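Local coordinates for protein beta sliding clamp (Bartonella birtlesii LL-WM9, PDB 6PTR) that probably encircles DNA as a ring-shaped head-to-tail homodimer and tethers DNA polymerases and other proteins to it, giving them processivity, at residues Tyr163-His171 against Pro205-Val214; Glu232-Phe240 against Val246-Gly254. One frame throughout, in Å; residues are numbered along the deposited sequence.

Contact 1. Residues Tyr163-His171 against Pro205-Val214; sequences YYLNGIYFH and PGVIIPRKAV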
ATOM      1  N   TYR C 163       3.348   8.022 -28.259  1.00 29.52           N
ATOM      2  CA  TYR C 163       4.585   7.392 -27.786  1.00 34.01           C
ATOM      3  C   TYR C 163       5.752   8.373 -27.730  1.00 33.52           C
ATOM      4  O   TYR C 163       6.605   8.257 -26.837  1.00 29.13           O
ATOM      5  CB  TYR C 163       4.951   6.180 -28.652  1.00 39.56           C
ATOM      6  CG  TYR C 163       5.675   6.534 -29.932  1.00 49.20           C
ATOM      7  CD1 TYR C 163       7.064   6.427 -30.032  1.00 45.78           C
ATOM      8  CD2 TYR C 163       4.972   6.989 -31.040  1.00 58.04           C
ATOM      9  CE1 TYR C 163       7.729   6.764 -31.212  1.00 46.87           C
ATOM     10  CE2 TYR C 163       5.621   7.327 -32.214  1.00 63.34           C
ATOM     11  CZ  TYR C 163       6.995   7.216 -32.298  1.00 57.06           C
ATOM     12  OH  TYR C 163       7.615   7.560 -33.478  1.00 53.38           O
ATOM     13  N   TYR C 164       5.824   9.353 -28.637  1.00 29.77           N
ATOM     14  CA  TYR C 164       6.975  10.245 -28.553  1.00 27.96           C
ATOM     15  C   TYR C 164       6.761  11.385 -27.579  1.00 20.80           C
ATOM     16  O   TYR C 164       7.639  12.239 -27.461  1.00 21.94           O
ATOM     17  CB  TYR C 164       7.402  10.793 -29.932  1.00 27.43           C
ATOM     18  CG  TYR C 164       6.341  11.414 -30.804  1.00 30.58           C
ATOM     19  CD1 TYR C 164       5.840  12.686 -30.535  1.00 31.03           C
ATOM     20  CD2 TYR C 164       5.892  10.755 -31.944  1.00 41.50           C
ATOM     21  CE1 TYR C 164       4.870  13.267 -31.371  1.00 36.30           C
ATOM     22  CE2 TYR C 164       4.932  11.315 -32.769  1.00 46.18           C
ATOM     23  CZ  TYR C 164       4.426  12.570 -32.482  1.00 46.98           C
ATOM     24  OH  TYR C 164       3.476  13.119 -33.321  1.00 48.46           O
ATOM     25  N   LEU C 165       5.607  11.426 -26.901  1.00 18.87           N
ATOM     26  CA  LEU C 165       5.446  12.232 -25.702  1.00 16.97           C
ATOM     27  C   LEU C 165       5.781  11.452 -24.439  1.00 20.27           C
ATOM     28  O   LEU C 165       5.770  12.033 -23.356  1.00 20.39           O
ATOM     29  CB  LEU C 165       4.001  12.765 -25.587  1.00 19.44           C
ATOM     30  CG  LEU C 165       3.524  13.729 -26.684  1.00 23.07           C
ATOM     31  CD1 LEU C 165       2.239  14.404 -26.235  1.00 23.12           C
ATOM     32  CD2 LEU C 165       4.568  14.774 -26.997  1.00 22.81           C
ATOM     33  N   ASN C 166       6.077  10.155 -24.547  1.00 20.54           N
ATOM     34  CA  ASN C 166       6.351   9.317 -23.373  1.00 21.58           C
ATOM     35  C   ASN C 166       7.833   9.404 -22.995  1.00 19.97           C
ATOM     36  O   ASN C 166       8.525   8.411 -22.868  1.00 20.22           O
ATOM     37  CB  ASN C 166       5.943   7.869 -23.636  1.00 20.45           C
ATOM     38  CG  ASN C 166       4.455   7.604 -23.351  1.00 32.77           C
ATOM     39  OD1 ASN C 166       4.106   6.767 -22.508  1.00 30.77           O
ATOM     40  ND2 ASN C 166       3.583   8.332 -24.040  1.00 31.84           N
ATOM     41  N   GLY C 167       8.305  10.625 -22.815  1.00 17.58           N
ATOM     42  CA  GLY C 167       9.695  10.822 -22.435  1.00 14.73           C
ATOM     43  C   GLY C 167       9.951  12.301 -22.316  1.00 17.96           C
ATOM     44  O   GLY C 167       9.022  13.108 -22.386  1.00 22.67           O
ATOM     45  N   ILE C 168      11.220  12.658 -22.156  1.00 14.24           N
ATOM     46  CA  ILE C 168      11.622  14.050 -21.975  1.00 14.91           C
ATOM     47  C   ILE C 168      12.466  14.470 -23.163  1.00 19.01           C
ATOM     48  O   ILE C 168      13.391  13.752 -23.560  1.00 18.18           O
ATOM     49  CB  ILE C 168      12.412  14.246 -20.671  1.00 16.76           C
ATOM     50  CG1 ILE C 168      11.519  14.009 -19.462  1.00 20.57           C
ATOM     51  CG2 ILE C 168      13.034  15.662 -20.632  1.00 17.66           C
ATOM     52  CD1 ILE C 168      12.291  14.144 -18.128  1.00 21.05           C
ATOM     53  N   TYR C 169      12.165  15.626 -23.725  1.00 16.95           N
ATOM     54  CA  TYR C 169      12.924  16.123 -24.871  1.00 17.58           C
ATOM     55  C   TYR C 169      14.119  16.890 -24.327  1.00 19.08           C
ATOM     56  O   TYR C 169      13.957  17.969 -23.762  1.00 18.81           O
ATOM     57  CB  TYR C 169      12.048  17.001 -25.755  1.00 17.14           C
ATOM     58  CG  TYR C 169      12.731  17.513 -27.012  1.00 18.76           C
ATOM     59  CD1 TYR C 169      13.474  16.657 -27.817  1.00 19.76           C
ATOM     60  CD2 TYR C 169      12.646  18.856 -27.385  1.00 21.23           C
ATOM     61  CE1 TYR C 169      14.118  17.125 -28.984  1.00 19.12           C
ATOM     62  CE2 TYR C 169      13.273  19.318 -28.545  1.00 20.68           C
ATOM     63  CZ  TYR C 169      13.992  18.446 -29.329  1.00 19.13           C
ATOM     64  OH  TYR C 169      14.617  18.898 -30.460  1.00 24.35           O
ATOM     65  N   PHE C 170      15.320  16.342 -24.553  1.00 15.83           N
ATOM     66  CA  PHE C 170      16.592  16.767 -23.970  1.00 20.79           C
ATOM     67  C   PHE C 170      17.358  17.415 -25.119  1.00 22.19           C
ATOM     68  O   PHE C 170      17.708  16.719 -26.074  1.00 19.44           O
ATOM     69  CB  PHE C 170      17.274  15.500 -23.443  1.00 19.99           C
ATOM     70  CG  PHE C 170      18.571  15.685 -22.675  1.00 22.06           C
ATOM     71  CD1 PHE C 170      18.559  15.895 -21.311  1.00 24.64           C
ATOM     72  CD2 PHE C 170      19.784  15.441 -23.292  1.00 26.35           C
ATOM     73  CE1 PHE C 170      19.745  15.975 -20.597  1.00 24.73           C
ATOM     74  CE2 PHE C 170      20.984  15.519 -22.569  1.00 25.38           C
ATOM     75  CZ  PHE C 170      20.944  15.789 -21.226  1.00 26.22           C
ATOM     76  N   HIS C 171      17.556  18.741 -25.076  1.00 20.35           N
ATOM     77  CA  HIS C 171      18.031  19.446 -26.266  1.00 20.45           C
ATOM     78  C   HIS C 171      18.723  20.749 -25.892  1.00 23.22           C
ATOM     79  O   HIS C 171      18.595  21.254 -24.773  1.00 24.20           O
ATOM     80  CB  HIS C 171      16.856  19.700 -27.248  1.00 21.78           C
ATOM     81  CG  HIS C 171      15.780  20.607 -26.715  1.00 20.54           C
ATOM     82  ND1 HIS C 171      14.976  20.271 -25.648  1.00 19.19           N
ATOM     83  CD2 HIS C 171      15.351  21.825 -27.139  1.00 21.89           C
ATOM     84  CE1 HIS C 171      14.099  21.242 -25.429  1.00 20.81           C
ATOM     85  NE2 HIS C 171      14.304  22.196 -26.327  1.00 20.92           N
ATOM     86  N   PRO C 205      22.548  16.463 -30.464  1.00 32.52           N
ATOM     87  CA  PRO C 205      21.216  16.320 -31.054  1.00 36.97           C
ATOM     88  C   PRO C 205      20.139  16.436 -29.988  1.00 28.87           C
ATOM     89  O   PRO C 205      20.360  16.126 -28.817  1.00 27.58           O
ATOM     90  CB  PRO C 205      21.245  14.909 -31.651  1.00 36.72           C
ATOM     91  CG  PRO C 205      22.196  14.168 -30.778  1.00 36.95           C
ATOM     92  CD  PRO C 205      23.281  15.185 -30.450  1.00 38.58           C
ATOM     93  N   GLY C 206      18.958  16.889 -30.408  1.00 26.83           N
ATOM     94  CA  GLY C 206      17.800  16.853 -29.527  1.00 23.20           C
ATOM     95  C   GLY C 206      17.256  15.437 -29.500  1.00 24.93           C
ATOM     96  O   GLY C 206      16.970  14.851 -30.553  1.00 23.10           O
ATOM     97  N   VAL C 207      17.115  14.876 -28.297  1.00 19.85           N
ATOM     98  CA  VAL C 207      16.697  13.486 -28.141  1.00 20.87           C
ATOM     99  C   VAL C 207      15.582  13.366 -27.110  1.00 18.38           C
ATOM    100  O   VAL C 207      15.403  14.213 -26.229  1.00 19.84           O
ATOM    101  CB  VAL C 207      17.874  12.569 -27.739  1.00 20.41           C
ATOM    102  CG1 VAL C 207      19.033  12.702 -28.741  1.00 23.76           C
ATOM    103  CG2 VAL C 207      18.344  12.894 -26.319  1.00 20.09           C
ATOM    104  N   ILE C 208      14.843  12.270 -27.214  1.00 16.38           N
ATOM    105  CA  ILE C 208      13.714  11.995 -26.320  1.00 15.60           C
ATOM    106  C   ILE C 208      14.126  10.845 -25.414  1.00 21.17           C
ATOM    107  O   ILE C 208      14.278   9.708 -25.875  1.00 18.44           O
ATOM    108  CB  ILE C 208      12.441  11.655 -27.098  1.00 16.96           C
ATOM    109  CG1 ILE C 208      12.056  12.809 -28.025  1.00 18.11           C
ATOM    110  CG2 ILE C 208      11.280  11.339 -26.119  1.00 18.93           C
ATOM    111  CD1 ILE C 208      10.951  12.408 -29.015  1.00 20.03           C
ATOM    112  N   ILE C 209      14.325  11.137 -24.131  1.00 15.55           N
ATOM    113  CA  ILE C 209      14.701  10.097 -23.174  1.00 17.29           C
ATOM    114  C   ILE C 209      13.438   9.375 -22.723  1.00 20.06           C
ATOM    115  O   ILE C 209      12.509  10.035 -22.235  1.00 18.06           O
ATOM    116  CB  ILE C 209      15.419  10.702 -21.965  1.00 21.08           C
ATOM    117  CG1 ILE C 209      16.572  11.586 -22.427  1.00 21.33           C
ATOM    118  CG2 ILE C 209      15.818   9.576 -20.995  1.00 20.63           C
ATOM    119  CD1 ILE C 209      17.111  12.524 -21.318  1.00 21.30           C
ATOM    120  N   PRO C 210      13.346   8.051 -22.858  1.00 18.02           N
ATOM    121  CA  PRO C 210      12.097   7.351 -22.502  1.00 19.51           C
ATOM    122  C   PRO C 210      11.722   7.489 -21.030  1.00 16.80           C
ATOM    123  O   PRO C 210      12.583   7.569 -20.144  1.00 20.47           O
ATOM    124  CB  PRO C 210      12.393   5.884 -22.849  1.00 22.17           C
ATOM    125  CG  PRO C 210      13.556   5.953 -23.809  1.00 20.89           C
ATOM    126  CD  PRO C 210      14.364   7.139 -23.405  1.00 20.15           C
ATOM    127  N   ARG C 211      10.407   7.522 -20.801  1.00 17.40           N
ATOM    128  CA  ARG C 211       9.825   7.602 -19.463  1.00 22.33           C
ATOM    129  C   ARG C 211      10.429   6.599 -18.480  1.00 24.01           C
ATOM    130  O   ARG C 211      10.721   6.955 -17.331  1.00 20.82           O
ATOM    131  CB  ARG C 211       8.309   7.395 -19.580  1.00 32.38           C
ATOM    132  CG  ARG C 211       7.559   7.427 -18.279  1.00 43.24           C
ATOM    133  CD  ARG C 211       6.064   7.593 -18.522  1.00 46.25           C
ATOM    134  NE  ARG C 211       5.544   6.661 -19.519  1.00 49.13           N
ATOM    135  CZ  ARG C 211       5.069   5.456 -19.231  1.00 58.08           C
ATOM    136  NH1 ARG C 211       4.605   4.675 -20.195  1.00 66.51           N
ATOM    137  NH2 ARG C 211       5.064   5.027 -17.974  1.00 56.78           N
ATOM    138  N   LYS C 212      10.639   5.342 -18.902  1.00 21.39           N
ATOM    139  CA  LYS C 212      11.161   4.352 -17.951  1.00 21.70           C
ATOM    140  C   LYS C 212      12.580   4.685 -17.508  1.00 20.05           C
ATOM    141  O   LYS C 212      12.909   4.545 -16.322  1.00 21.72           O
ATOM    142  CB  LYS C 212      11.121   2.935 -18.535  1.00 22.05           C
ATOM    143  CG  LYS C 212      11.721   1.865 -17.568  1.00 23.31           C
ATOM    144  CD  LYS C 212      11.390   0.465 -18.034  1.00 28.17           C
ATOM    145  CE  LYS C 212      11.783  -0.602 -16.983  1.00 22.71           C
ATOM    146  NZ  LYS C 212      11.473  -1.965 -17.436  1.00 25.56           N
ATOM    147  N   ALA C 213      13.451   5.081 -18.449  1.00 20.23           N
ATOM    148  CA  ALA C 213      14.805   5.485 -18.090  1.00 20.03           C
ATOM    149  C   ALA C 213      14.770   6.668 -17.139  1.00 22.34           C
ATOM    150  O   ALA C 213      15.507   6.698 -16.138  1.00 19.91           O
ATOM    151  CB  ALA C 213      15.611   5.836 -19.347  1.00 21.25           C
ATOM    152  N   VAL C 214      13.910   7.652 -17.424  1.00 17.70           N
ATOM    153  CA  VAL C 214      13.784   8.794 -16.526  1.00 21.18           C
ATOM    154  C   VAL C 214      13.413   8.318 -15.132  1.00 21.81           C
ATOM    155  O   VAL C 214      13.993   8.761 -14.142  1.00 19.35           O
ATOM    156  CB  VAL C 214      12.752   9.805 -17.054  1.00 21.02           C
ATOM    157  CG1 VAL C 214      12.487  10.864 -15.988  1.00 22.65           C
ATOM    158  CG2 VAL C 214      13.254  10.445 -18.350  1.00 17.98           C
TER

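Contact 2. Residues Glu232-Phe240 against Val246-Gly254; sequences ELSETKIRF and VFTSKLVDG. With EDO (1,2-ethanediol), chain Q.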
ATOM      1  N   GLU C 232      26.473  10.481 -22.067  1.00 23.07           N
ATOM      2  CA  GLU C 232      26.964  10.191 -23.407  1.00 26.55           C
ATOM      3  C   GLU C 232      25.767   9.907 -24.293  1.00 28.72           C
ATOM      4  O   GLU C 232      24.805   9.266 -23.859  1.00 24.94           O
ATOM      5  CB  GLU C 232      27.934   8.993 -23.404  1.00 25.11           C
ATOM      6  CG  GLU C 232      29.258   9.255 -22.703  1.00 26.48           C
ATOM      7  CD  GLU C 232      30.048   7.990 -22.508  1.00 32.49           C
ATOM      8  OE1 GLU C 232      29.664   7.161 -21.653  1.00 33.09           O
ATOM      9  OE2 GLU C 232      31.035   7.800 -23.229  1.00 35.70           O
ATOM     10  N   LEU C 233      25.793  10.398 -25.527  1.00 26.16           N
ATOM     11  CA  LEU C 233      24.639  10.096 -26.349  1.00 23.08           C
ATOM     12  C   LEU C 233      25.003  10.076 -27.818  1.00 28.37           C
ATOM     13  O   LEU C 233      26.027  10.619 -28.256  1.00 33.90           O
ATOM     14  CB  LEU C 233      23.464  11.074 -26.111  1.00 26.59           C
ATOM     15  CG  LEU C 233      23.566  12.588 -26.295  1.00 35.05           C
ATOM     16  CD1 LEU C 233      22.171  13.209 -26.500  1.00 34.57           C
ATOM     17  CD2 LEU C 233      24.220  13.191 -25.070  1.00 41.83           C
ATOM     18  N   SER C 234      24.151   9.385 -28.553  1.00 30.13           N
ATOM     19  CA  SER C 234      24.055   9.405 -30.002  1.00 33.52           C
ATOM     20  C   SER C 234      22.607   9.727 -30.335  1.00 30.66           C
ATOM     21  O   SER C 234      21.818  10.099 -29.461  1.00 30.42           O
ATOM     22  CB  SER C 234      24.487   8.067 -30.590  1.00 34.66           C
ATOM     23  OG  SER C 234      23.551   7.068 -30.236  1.00 37.21           O
ATOM     24  N   GLU C 235      22.243   9.567 -31.601  1.00 35.66           N
ATOM     25  CA  GLU C 235      20.833   9.745 -31.907  1.00 36.94           C
ATOM     26  C   GLU C 235      20.007   8.496 -31.617  1.00 36.22           C
ATOM     27  O   GLU C 235      18.774   8.566 -31.676  1.00 35.26           O
ATOM     28  CB  GLU C 235      20.678  10.214 -33.356  1.00 42.48           C
ATOM     29  CG  GLU C 235      21.116  11.666 -33.499  1.00 49.40           C
ATOM     30  CD  GLU C 235      21.383  12.075 -34.920  1.00 59.30           C
ATOM     31  OE1 GLU C 235      20.811  11.444 -35.830  1.00 60.03           O
ATOM     32  OE2 GLU C 235      22.170  13.024 -35.126  1.00 62.18           O
ATOM     33  N   THR C 236      20.644   7.384 -31.231  1.00 34.92           N
ATOM     34  CA  THR C 236      19.942   6.144 -30.929  1.00 32.72           C
ATOM     35  C   THR C 236      20.009   5.709 -29.465  1.00 28.46           C
ATOM     36  O   THR C 236      19.118   4.984 -29.029  1.00 25.04           O
ATOM     37  CB  THR C 236      20.472   4.985 -31.793  1.00 29.09           C
ATOM     38  OG1 THR C 236      21.840   4.731 -31.481  1.00 37.95           O
ATOM     39  CG2 THR C 236      20.337   5.310 -33.276  1.00 40.80           C
ATOM     40  N   LYS C 237      21.030   6.102 -28.705  1.00 26.82           N
ATOM     41  CA  LYS C 237      21.146   5.660 -27.315  1.00 22.20           C
ATOM     42  C   LYS C 237      21.689   6.777 -26.439  1.00 22.77           C
ATOM     43  O   LYS C 237      22.396   7.667 -26.903  1.00 23.50           O
ATOM     44  CB  LYS C 237      22.085   4.439 -27.154  1.00 29.85           C
ATOM     45  CG  LYS C 237      21.530   3.115 -27.674  1.00 39.21           C
ATOM     46  CD  LYS C 237      22.483   1.980 -27.293  1.00 51.72           C
ATOM     47  CE  LYS C 237      21.894   0.600 -27.556  1.00 58.07           C
ATOM     48  NZ  LYS C 237      22.779  -0.463 -26.996  1.00 61.91           N
ATOM     49  N   ILE C 238      21.375   6.706 -25.150  1.00 21.29           N
ATOM     50  CA  ILE C 238      21.919   7.634 -24.171  1.00 19.71           C
ATOM     51  C   ILE C 238      22.379   6.827 -22.967  1.00 21.84           C
ATOM     52  O   ILE C 238      21.795   5.790 -22.640  1.00 21.97           O
ATOM     53  CB  ILE C 238      20.889   8.711 -23.764  1.00 19.45           C
ATOM     54  CG1 ILE C 238      21.536   9.770 -22.875  1.00 20.34           C
ATOM     55  CG2 ILE C 238      19.669   8.084 -23.053  1.00 19.37           C
ATOM     56  CD1 ILE C 238      20.627  11.034 -22.725  1.00 21.77           C
ATOM     57  N   ARG C 239      23.459   7.275 -22.343  1.00 20.27           N
ATOM     58  CA  ARG C 239      24.068   6.558 -21.228  1.00 20.58           C
ATOM     59  C   ARG C 239      24.355   7.550 -20.120  1.00 24.10           C
ATOM     60  O   ARG C 239      24.868   8.646 -20.383  1.00 24.47           O
ATOM     61  CB  ARG C 239      25.355   5.857 -21.648  1.00 21.98           C
ATOM     62  CG  ARG C 239      26.113   5.233 -20.480  1.00 22.49           C
ATOM     63  CD  ARG C 239      27.298   4.417 -20.964  1.00 25.64           C
ATOM     64  NE  ARG C 239      26.854   3.189 -21.618  1.00 24.67           N
ATOM     65  CZ  ARG C 239      27.641   2.380 -22.326  1.00 32.30           C
ATOM     66  NH1 ARG C 239      28.930   2.667 -22.488  1.00 28.81           N
ATOM     67  NH2 ARG C 239      27.130   1.281 -22.879  1.00 29.79           N
ATOM     68  N   PHE C 240      24.002   7.171 -18.891  1.00 20.06           N
ATOM     69  CA  PHE C 240      24.294   7.965 -17.706  1.00 20.50           C
ATOM     70  C   PHE C 240      25.191   7.132 -16.810  1.00 21.11           C
ATOM     71  O   PHE C 240      24.792   6.046 -16.375  1.00 22.56           O
ATOM     72  CB  PHE C 240      23.021   8.336 -16.945  1.00 20.01           C
ATOM     73  CG  PHE C 240      22.030   9.096 -17.748  1.00 19.37           C
ATOM     74  CD1 PHE C 240      21.121   8.435 -18.567  1.00 25.10           C
ATOM     75  CD2 PHE C 240      21.970  10.479 -17.665  1.00 21.20           C
ATOM     76  CE1 PHE C 240      20.195   9.137 -19.310  1.00 24.37           C
ATOM     77  CE2 PHE C 240      21.022  11.190 -18.409  1.00 21.48           C
ATOM     78  CZ  PHE C 240      20.151  10.520 -19.234  1.00 21.22           C
ATOM     79  N   VAL C 246      25.778   2.388 -14.098  1.00 23.04           N
ATOM     80  CA  VAL C 246      25.654   2.868 -15.470  1.00 22.59           C
ATOM     81  C   VAL C 246      24.267   2.511 -15.986  1.00 21.57           C
ATOM     82  O   VAL C 246      23.877   1.342 -15.933  1.00 25.75           O
ATOM     83  CB  VAL C 246      26.739   2.272 -16.388  1.00 23.54           C
ATOM     84  CG1 VAL C 246      26.542   2.788 -17.820  1.00 23.19           C
ATOM     85  CG2 VAL C 246      28.154   2.593 -15.890  1.00 24.73           C
ATOM     86  N   PHE C 247      23.527   3.516 -16.481  1.00 20.63           N
ATOM     87  CA  PHE C 247      22.239   3.357 -17.172  1.00 20.28           C
ATOM     88  C   PHE C 247      22.438   3.571 -18.665  1.00 22.52           C
ATOM     89  O   PHE C 247      22.914   4.636 -19.060  1.00 23.20           O
ATOM     90  CB  PHE C 247      21.208   4.407 -16.747  1.00 27.47           C
ATOM     91  CG  PHE C 247      20.706   4.281 -15.350  1.00 27.00           C
ATOM     92  CD1 PHE C 247      19.617   3.486 -15.069  1.00 27.54           C
ATOM     93  CD2 PHE C 247      21.281   5.021 -14.328  1.00 29.66           C
ATOM     94  CE1 PHE C 247      19.128   3.379 -13.773  1.00 32.32           C
ATOM     95  CE2 PHE C 247      20.792   4.928 -13.029  1.00 34.84           C
ATOM     96  CZ  PHE C 247      19.718   4.105 -12.751  1.00 30.66           C
ATOM     97  N   THR C 248      22.017   2.616 -19.497  1.00 20.18           N
ATOM     98  CA  THR C 248      22.055   2.824 -20.944  1.00 20.40           C
ATOM     99  C   THR C 248      20.664   2.569 -21.502  1.00 20.15           C
ATOM    100  O   THR C 248      20.081   1.509 -21.251  1.00 21.16           O
ATOM    101  CB  THR C 248      23.071   1.921 -21.640  1.00 21.76           C
ATOM    102  OG1 THR C 248      24.346   2.041 -20.990  1.00 25.10           O
ATOM    103  CG2 THR C 248      23.215   2.352 -23.126  1.00 22.23           C
ATOM    104  N   SER C 249      20.140   3.535 -22.255  1.00 19.90           N
ATOM    105  CA  SER C 249      18.760   3.470 -22.725  1.00 18.95           C
ATOM    106  C   SER C 249      18.703   3.745 -24.214  1.00 24.58           C
ATOM    107  O   SER C 249      19.440   4.593 -24.726  1.00 22.28           O
ATOM    108  CB  SER C 249      17.876   4.481 -22.000  1.00 21.05           C
ATOM    109  OG  SER C 249      16.523   4.373 -22.467  1.00 20.18           O
ATOM    110  N   LYS C 250      17.837   3.016 -24.911  1.00 19.88           N
ATOM    111  CA  LYS C 250      17.435   3.475 -26.233  1.00 20.21           C
ATOM    112  C   LYS C 250      16.780   4.841 -26.097  1.00 20.69           C
ATOM    113  O   LYS C 250      16.295   5.222 -25.035  1.00 22.56           O
ATOM    114  CB  LYS C 250      16.475   2.483 -26.885  1.00 21.06           C
ATOM    115  CG  LYS C 250      17.181   1.215 -27.321  1.00 27.80           C
ATOM    116  CD  LYS C 250      16.232   0.166 -27.868  1.00 31.82           C
ATOM    117  CE  LYS C 250      16.971  -1.146 -28.047  1.00 36.38           C
ATOM    118  NZ  LYS C 250      16.065  -2.252 -28.454  1.00 51.31           N
ATOM    119  N   LEU C 251      16.801   5.597 -27.184  1.00 23.51           N
ATOM    120  CA  LEU C 251      16.069   6.852 -27.252  1.00 18.77           C
ATOM    121  C   LEU C 251      14.769   6.594 -27.992  1.00 23.29           C
ATOM    122  O   LEU C 251      14.663   5.643 -28.765  1.00 23.80           O
ATOM    123  CB  LEU C 251      16.898   7.930 -27.958  1.00 21.36           C
ATOM    124  CG  LEU C 251      18.126   8.339 -27.126  1.00 26.27           C
ATOM    125  CD1 LEU C 251      19.138   9.121 -27.957  1.00 27.79           C
ATOM    126  CD2 LEU C 251      17.698   9.160 -25.902  1.00 25.02           C
ATOM    127  N   VAL C 252      13.768   7.427 -27.731  1.00 19.03           N
ATOM    128  CA  VAL C 252      12.503   7.269 -28.445  1.00 19.13           C
ATOM    129  C   VAL C 252      12.702   7.661 -29.899  1.00 21.54           C
ATOM    130  O   VAL C 252      13.199   8.755 -30.193  1.00 26.06           O
ATOM    131  CB  VAL C 252      11.407   8.117 -27.787  1.00 21.03           C
ATOM    132  CG1 VAL C 252      10.093   7.991 -28.575  1.00 23.05           C
ATOM    133  CG2 VAL C 252      11.215   7.714 -26.343  1.00 20.56           C
ATOM    134  N   ASP C 253      12.284   6.787 -30.816  1.00 23.53           N
ATOM    135  CA  ASP C 253      12.478   6.989 -32.253  1.00 27.40           C
ATOM    136  C   ASP C 253      11.280   7.765 -32.778  1.00 26.83           C
ATOM    137  O   ASP C 253      10.314   7.196 -33.289  1.00 33.15           O
ATOM    138  CB  ASP C 253      12.646   5.650 -32.968  1.00 28.80           C
ATOM    139  CG  ASP C 253      12.908   5.808 -34.453  1.00 42.22           C
ATOM    140  OD1 ASP C 253      13.010   6.956 -34.925  1.00 44.90           O
ATOM    141  OD2 ASP C 253      13.016   4.776 -35.149  1.00 50.75           O
ATOM    142  N   GLY C 254      11.362   9.084 -32.673  1.00 27.51           N
ATOM    143  CA  GLY C 254      10.308   9.962 -33.147  1.00 27.92           C
ATOM    144  C   GLY C 254      10.784  11.395 -33.074  1.00 28.94           C
ATOM    145  O   GLY C 254      11.901  11.683 -32.636  1.00 32.11           O
TER
HETATM  146  C1  EDO Q 501      20.086  -0.629 -24.270  1.00 52.50           C
HETATM  147  O1  EDO Q 501      19.550  -1.103 -25.512  1.00 53.36           O
HETATM  148  C2  EDO Q 501      20.972  -1.716 -23.677  1.00 64.14           C
HETATM  149  O2  EDO Q 501      22.333  -1.503 -24.074  1.00 72.09           O

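Contact 1. Residues Tyr163-His171 against Pro205-Val214
Strand 207-210, outermost within the chain in an antiparallel sheet shared by the central and C-terminal clamp domains, pairs with strand 167-171 and runs straight into a helix. Four backbone hydrogen bonds join Ile-168 to Ile-209 and Phe-170 to Val-207; that from Phe-170 N to Val-207 O is short and almost straight (2.7 Å, 179°). At the helix start, where Pro-210 is the N-cap, Arg-211 N donates to Asn-166 O (2.9 Å). The two side chains run alongside each other: Arg-211 NH1 reaches Asn-166 OD1 (3.2 Å) in the amide plane and NE adds a weak bond, a bend at chi3 (49°) turning the guanidinium to this oxygen. Asn-166 ND2 is bound by Glu-159 O and Arg-162 O, which fixes the amide's rotation. On the face carrying Ile-168 and Phe-170, Ile-209 CD1 packs against Phe-170 CB (3.7 Å), and Ile-168 CD1 meets Val-214 CG2 (3.8 Å) crosswise. Tyr-169, on the other face, lays CE1 near Gly-206 C (3.6 Å). Tyr-164 CB touches Ile-208 CD1 (4.0 Å), and its side chain also packs on the bound peptide. Leu-149 and Thr-152 of helix 142-152 touch Ile-168, and Leu-182 of strand 179-185 lies against Ile-168 and Phe-170.

Contact 2. Residues Glu232-Phe240 against Val246-Gly254
A threonine hydroxyl inside a strand pairing takes a charged donor: Arg-239 NE binds Thr-248 OG1 at 2.8 Å, with the oxygen close to the guanidinium plane and an N-H...O angle of 161°. The two residues form a non-hydrogen-bonded pair of the antiparallel hairpin 237-242/245-250, so the side-chain bond bridges the strands where the backbone does not. Through strand 245-250, which pairs with strand 59-69, the hairpin carries the sheet into the N-terminal domain. Arg-239 leaves the backbone with CG anti to N (chi1 173°) and bends at chi3, which brings NE back over the neighbouring strand; its CD rests on Val-246 CG1 (3.6 Å). Phe-134, in a loop, touches the same arginine.

Backbone bonds flank this pair, joining Ile-238 with Ser-249 and Phe-240 with Phe-247. The side chains of these four residues lie on the opposite face, where three of them meet helix 211-221: Phe-240 meets Leu-217, Phe-247 meets Leu-220, and Ser-249 meets Ala-213. Ser-249 OG donates to Lys-250 O (2.7 Å) on a lone pair, within its own strand.

Past the end of the strand the contact continues through Leu-251, whose N binds Thr-236 O (3.0 Å) from above the carbonyl plane. Its side chain points back at the hairpin and divides its methyls: CD2 meets Ile-238 CG2 at 3.6 Å, the side chains crossing at about a right angle, whereas CD1 comes within 3.2 Å of Ser-234 O, in the turn that links strands 228-233 and 237-242. There Ser-234 OG accepts from the backbone N of both Thr-236 and Lys-237, an ST turn and an ST motif on one oxygen. On the arginine-bearing face, the extended chain of Lys-237 carries NZ to O2 of a 1,2-ethanediol, probably from the crystallisation liquor, at 3.1 Å.

Both contacts lie in the central domain, their centres about 9 Å apart, and pair antiparallel strands of different sheets: that of contact 1 continues into the C-terminal domain, that of contact 2 into the N-terminal one. Both are partly buried, contact 1 with the larger share of buried residues, and each has exposed residues at its rim. Helix 211-221 connects them: it starts within contact 1 and packs on the buried face of contact 2. Each combines a buried, largely apolar face with an arginine bond, to an amide oxygen beside the helix start in contact 1 and to a hydroxyl in mid-strand in contact 2. Probable hydrogen bonds join them directly, Val-252 N to Ile-208 O and Tyr-163 OH to Asp-253 O.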